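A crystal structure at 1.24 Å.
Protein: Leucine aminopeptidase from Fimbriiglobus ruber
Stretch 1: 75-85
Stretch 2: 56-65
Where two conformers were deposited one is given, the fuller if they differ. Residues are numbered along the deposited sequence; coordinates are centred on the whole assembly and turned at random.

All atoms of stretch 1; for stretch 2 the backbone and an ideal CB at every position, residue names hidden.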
# COMPACT_ATOMS: atom_id res chain seq x y z
N VAL A 75 -3.84 -1.26 -17.22
CA VAL A 75 -2.66 -1.44 -18.07
C VAL A 75 -1.86 -0.15 -18.16
O VAL A 75 -0.62 -0.15 -18.04
CB VAL A 75 -3.08 -1.96 -19.46
CG1 VAL A 75 -1.88 -1.96 -20.39
CG2 VAL A 75 -3.72 -3.36 -19.35
N LYS A 76 -2.55 0.98 -18.36
CA LYS A 76 -1.85 2.27 -18.44
C LYS A 76 -1.12 2.58 -17.15
O LYS A 76 0.03 3.03 -17.17
CB LYS A 76 -2.85 3.38 -18.77
CG LYS A 76 -2.23 4.77 -18.81
CD LYS A 76 -1.21 4.92 -19.90
CE LYS A 76 -0.74 6.37 -19.98
NZ LYS A 76 0.28 6.59 -21.04
N GLN A 77 -1.77 2.37 -16.01
CA GLN A 77 -1.11 2.59 -14.73
C GLN A 77 0.16 1.74 -14.60
O GLN A 77 1.19 2.22 -14.10
CB GLN A 77 -2.07 2.26 -13.58
CG GLN A 77 -1.43 2.22 -12.23
CD GLN A 77 -2.42 2.05 -11.11
OE1 GLN A 77 -2.34 2.77 -10.14
NE2 GLN A 77 -3.31 1.03 -11.20
N GLN A 78 0.08 0.47 -15.02
CA GLN A 78 1.26 -0.39 -14.94
C GLN A 78 2.41 0.17 -15.77
O GLN A 78 3.57 0.14 -15.33
CB GLN A 78 0.90 -1.80 -15.40
CG GLN A 78 -0.00 -2.52 -14.42
CD GLN A 78 -0.71 -3.70 -15.04
OE1 GLN A 78 -0.52 -3.99 -16.22
NE2 GLN A 78 -1.52 -4.39 -14.27
N GLU A 79 2.10 0.70 -16.96
CA GLU A 79 3.15 1.28 -17.80
C GLU A 79 3.76 2.51 -17.14
O GLU A 79 4.99 2.67 -17.11
CB GLU A 79 2.58 1.65 -19.16
CG GLU A 79 2.12 0.42 -19.95
CD GLU A 79 1.29 0.72 -21.19
OE1 GLU A 79 0.84 1.87 -21.38
OE2 GLU A 79 1.08 -0.22 -21.99
N VAL A 80 2.91 3.40 -16.62
CA VAL A 80 3.39 4.62 -15.96
C VAL A 80 4.31 4.26 -14.80
O VAL A 80 5.42 4.80 -14.65
CB VAL A 80 2.20 5.47 -15.49
CG1 VAL A 80 2.66 6.57 -14.55
CG2 VAL A 80 1.43 6.04 -16.68
N LEU A 81 3.85 3.35 -13.94
CA LEU A 81 4.63 2.99 -12.76
C LEU A 81 5.92 2.28 -13.13
O LEU A 81 6.97 2.55 -12.53
CB LEU A 81 3.79 2.11 -11.83
CG LEU A 81 2.63 2.86 -11.16
CD1 LEU A 81 1.67 1.88 -10.53
CD2 LEU A 81 3.11 3.86 -10.12
N THR A 82 5.86 1.36 -14.10
CA THR A 82 7.07 0.63 -14.48
C THR A 82 8.13 1.58 -15.00
O THR A 82 9.29 1.51 -14.58
CB THR A 82 6.72 -0.44 -15.53
OG1 THR A 82 5.82 -1.39 -14.95
CG2 THR A 82 7.98 -1.15 -16.03
N LYS A 83 7.74 2.49 -15.90
CA LYS A 83 8.70 3.44 -16.45
C LYS A 83 9.26 4.35 -15.37
O LYS A 83 10.47 4.63 -15.34
CB LYS A 83 8.03 4.27 -17.54
CG LYS A 83 8.92 5.31 -18.18
CD LYS A 83 8.17 6.13 -19.22
CE LYS A 83 9.08 7.15 -19.89
NZ LYS A 83 8.36 7.91 -20.95
N HIS A 84 8.41 4.78 -14.43
CA HIS A 84 8.87 5.67 -13.38
C HIS A 84 9.90 4.98 -12.49
O HIS A 84 11.00 5.52 -12.22
CB HIS A 84 7.65 6.09 -12.55
CG HIS A 84 7.99 7.03 -11.45
ND1 HIS A 84 8.21 8.37 -11.68
CD2 HIS A 84 8.17 6.82 -10.13
CE1 HIS A 84 8.50 8.95 -10.53
NE2 HIS A 84 8.49 8.04 -9.57
N PHE A 85 9.56 3.78 -12.01
CA PHE A 85 10.45 3.07 -11.11
C PHE A 85 11.75 2.69 -11.80
O PHE A 85 12.84 2.84 -11.22
CB PHE A 85 9.75 1.84 -10.53
CG PHE A 85 8.61 2.13 -9.59
CD1 PHE A 85 8.71 3.12 -8.61
CD2 PHE A 85 7.42 1.40 -9.67
CE1 PHE A 85 7.66 3.35 -7.72
CE2 PHE A 85 6.38 1.65 -8.80
CZ PHE A 85 6.50 2.61 -7.83
N UNK A 56 0.94 15.53 -6.81
CA UNK A 56 0.87 15.50 -8.26
C UNK A 56 0.82 14.07 -8.78
O UNK A 56 0.12 13.79 -9.75
CB UNK A 56 2.06 16.24 -8.86
N UNK A 57 1.55 13.16 -8.14
CA UNK A 57 1.48 11.76 -8.56
C UNK A 57 0.10 11.15 -8.28
O UNK A 57 -0.40 10.35 -9.08
CB UNK A 57 2.56 10.95 -7.85
N UNK A 58 -0.53 11.52 -7.15
CA UNK A 58 -1.92 11.09 -6.95
C UNK A 58 -2.80 11.58 -8.09
O UNK A 58 -3.60 10.83 -8.66
CB UNK A 58 -2.46 11.60 -5.61
N UNK A 59 -2.68 12.87 -8.42
CA UNK A 59 -3.49 13.44 -9.49
C UNK A 59 -3.23 12.73 -10.81
O UNK A 59 -4.15 12.47 -11.58
CB UNK A 59 -3.21 14.94 -9.63
N UNK A 60 -1.96 12.43 -11.10
CA UNK A 60 -1.63 11.77 -12.37
C UNK A 60 -2.29 10.41 -12.47
O UNK A 60 -2.88 10.05 -13.51
CB UNK A 60 -0.11 11.62 -12.52
N UNK A 61 -2.20 9.62 -11.39
CA UNK A 61 -2.81 8.29 -11.42
C UNK A 61 -4.32 8.40 -11.52
O UNK A 61 -4.95 7.67 -12.30
CB UNK A 61 -2.42 7.49 -10.18
N UNK A 62 -4.93 9.33 -10.79
CA UNK A 62 -6.38 9.50 -10.90
C UNK A 62 -6.79 9.99 -12.29
O UNK A 62 -7.87 9.65 -12.76
CB UNK A 62 -6.88 10.48 -9.84
N UNK A 63 -5.93 10.77 -12.95
CA UNK A 63 -6.23 11.29 -14.28
C UNK A 63 -6.23 10.20 -15.33
O UNK A 63 -6.72 10.43 -16.44
CB UNK A 63 -5.22 12.37 -14.66
N UNK A 64 -5.67 9.02 -15.03
CA UNK A 64 -5.90 7.87 -15.93
C UNK A 64 -7.38 7.53 -16.06
O UNK A 64 -7.81 6.99 -17.09
CB UNK A 64 -5.14 6.64 -15.42
N UNK A 65 -8.18 7.85 -15.05
CA UNK A 65 -9.51 7.31 -14.92
C UNK A 65 -9.43 6.08 -14.03
O UNK A 65 -8.36 5.72 -13.52
CB UNK A 65 -10.11 6.98 -16.29

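Stretch 1 is one continuous helix, and the helix of stretch 2 crosses it at 147° between N-to-C directions, with axes 10.5 Å apart at closest approach. At that spacing side chains, not backbones, must fill the gap.

Position 56 has nothing of stretch 1 near its CB, so a polar or charged side chain would do; it is Lys56, which makes no contact here.

Position 57 points its CB toward stretch 1, yet no atom lies within 5.5 Å of it. A long side chain is needed to cross the space to His84, and an aromatic one could pair with the imidazole. The residue is Tyr57. Its OH lies 3.3 Å from CE1 of His84, at the edge of the imidazole and near its plane; the two rings meet obliquely, planes at 69° and centroids 5.1 Å apart.

Positions 58 and 59 are out of reach, and stretch 1 sets no demand on them. They are Val58 and Gln59.

Position 60 points sideways, with room beside Val80. A long, flexible side chain could lie along that flank, whether aliphatic or polar at its tip. Gln60, with chi1 and chi2 both t, extends until NE2 is 3.6 Å from Val80 CG1, a packing contact that covers part of the valine.

Position 61 lies where the CA atoms of the two stretches come nearest, across from Gln77. The ideal CB is 4.7 Å from Gln77 OE1, with Leu81 farther along, so a medium-sized aliphatic side chain such as leucine, isoleucine or methionine would suit. Leu61 is found: although its CB points sideways, its end comes nearer, and CD2 sits 4.1 Å from Gln77 OE1 and 4.5 Å from Leu81 CD2.

Positions 62 and 63 again find nothing of stretch 1 nearby, leaving the choice wide. They are Cys62 and Asp63; the latter accepts a hydrogen bond through OD1 from Gln59 NE2 (2.9 Å), one helical turn back.

Position 64 points toward stretch 1, its ideal CB 4.8 Å from Lys76 CG. The aliphatic part of that lysine, the Gln77 backbone and Val80 together offer an apolar surface that favours isoleucine, leucine or methionine. Ile64 supplies the largest contact area of its stretch: CD1 reaches 3.8 Å from Gln77 CA, 4.1 Å from Lys76 CG and 4.5 Å from Val80 CG2.

Position 65 leaves helical geometry with phi 94° and psi -177°, where a CB would jam against the preceding carbonyl O. Glycine is called for, and Gly65 is present.

Stretch 2 56-65: KYVQQLCDIG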
# COMPACT_ATOMS: atom_id res chain seq x y z
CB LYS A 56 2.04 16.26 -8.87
CG LYS A 56 2.14 16.20 -10.40
CD LYS A 56 3.45 16.82 -10.91
CE LYS A 56 4.64 15.88 -10.69
NZ LYS A 56 5.95 16.42 -11.16
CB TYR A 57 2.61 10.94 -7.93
CG TYR A 57 3.98 11.27 -8.46
CD1 TYR A 57 4.17 11.56 -9.80
CD2 TYR A 57 5.08 11.28 -7.62
CE1 TYR A 57 5.43 11.84 -10.29
CE2 TYR A 57 6.35 11.56 -8.10
CZ TYR A 57 6.51 11.86 -9.43
OH TYR A 57 7.77 12.15 -9.93
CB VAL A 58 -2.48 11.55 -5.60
CG1 VAL A 58 -3.94 11.11 -5.48
CG2 VAL A 58 -1.67 11.01 -4.44
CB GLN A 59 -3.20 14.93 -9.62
CG GLN A 59 -4.10 15.64 -10.61
CD GLN A 59 -5.52 15.76 -10.09
OE1 GLN A 59 -5.73 16.35 -9.02
NE2 GLN A 59 -6.48 15.21 -10.82
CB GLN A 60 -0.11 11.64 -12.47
CG GLN A 60 0.34 10.92 -13.72
CD GLN A 60 1.84 10.75 -13.83
OE1 GLN A 60 2.61 11.21 -12.97
NE2 GLN A 60 2.28 10.10 -14.91
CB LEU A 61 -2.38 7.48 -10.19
CG LEU A 61 -0.88 7.14 -10.14
CD1 LEU A 61 -0.56 6.43 -8.84
CD2 LEU A 61 -0.47 6.27 -11.32
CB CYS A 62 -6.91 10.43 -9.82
SG CYS A 62 -6.86 9.73 -8.16
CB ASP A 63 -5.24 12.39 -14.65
CG ASP A 63 -5.54 13.71 -13.97
OD1 ASP A 63 -6.61 13.86 -13.35
OD2 ASP A 63 -4.68 14.61 -14.05
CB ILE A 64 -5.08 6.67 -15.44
CG1 ILE A 64 -3.60 7.01 -15.57
CG2 ILE A 64 -5.44 5.37 -16.19
CD1 ILE A 64 -2.69 6.02 -14.89
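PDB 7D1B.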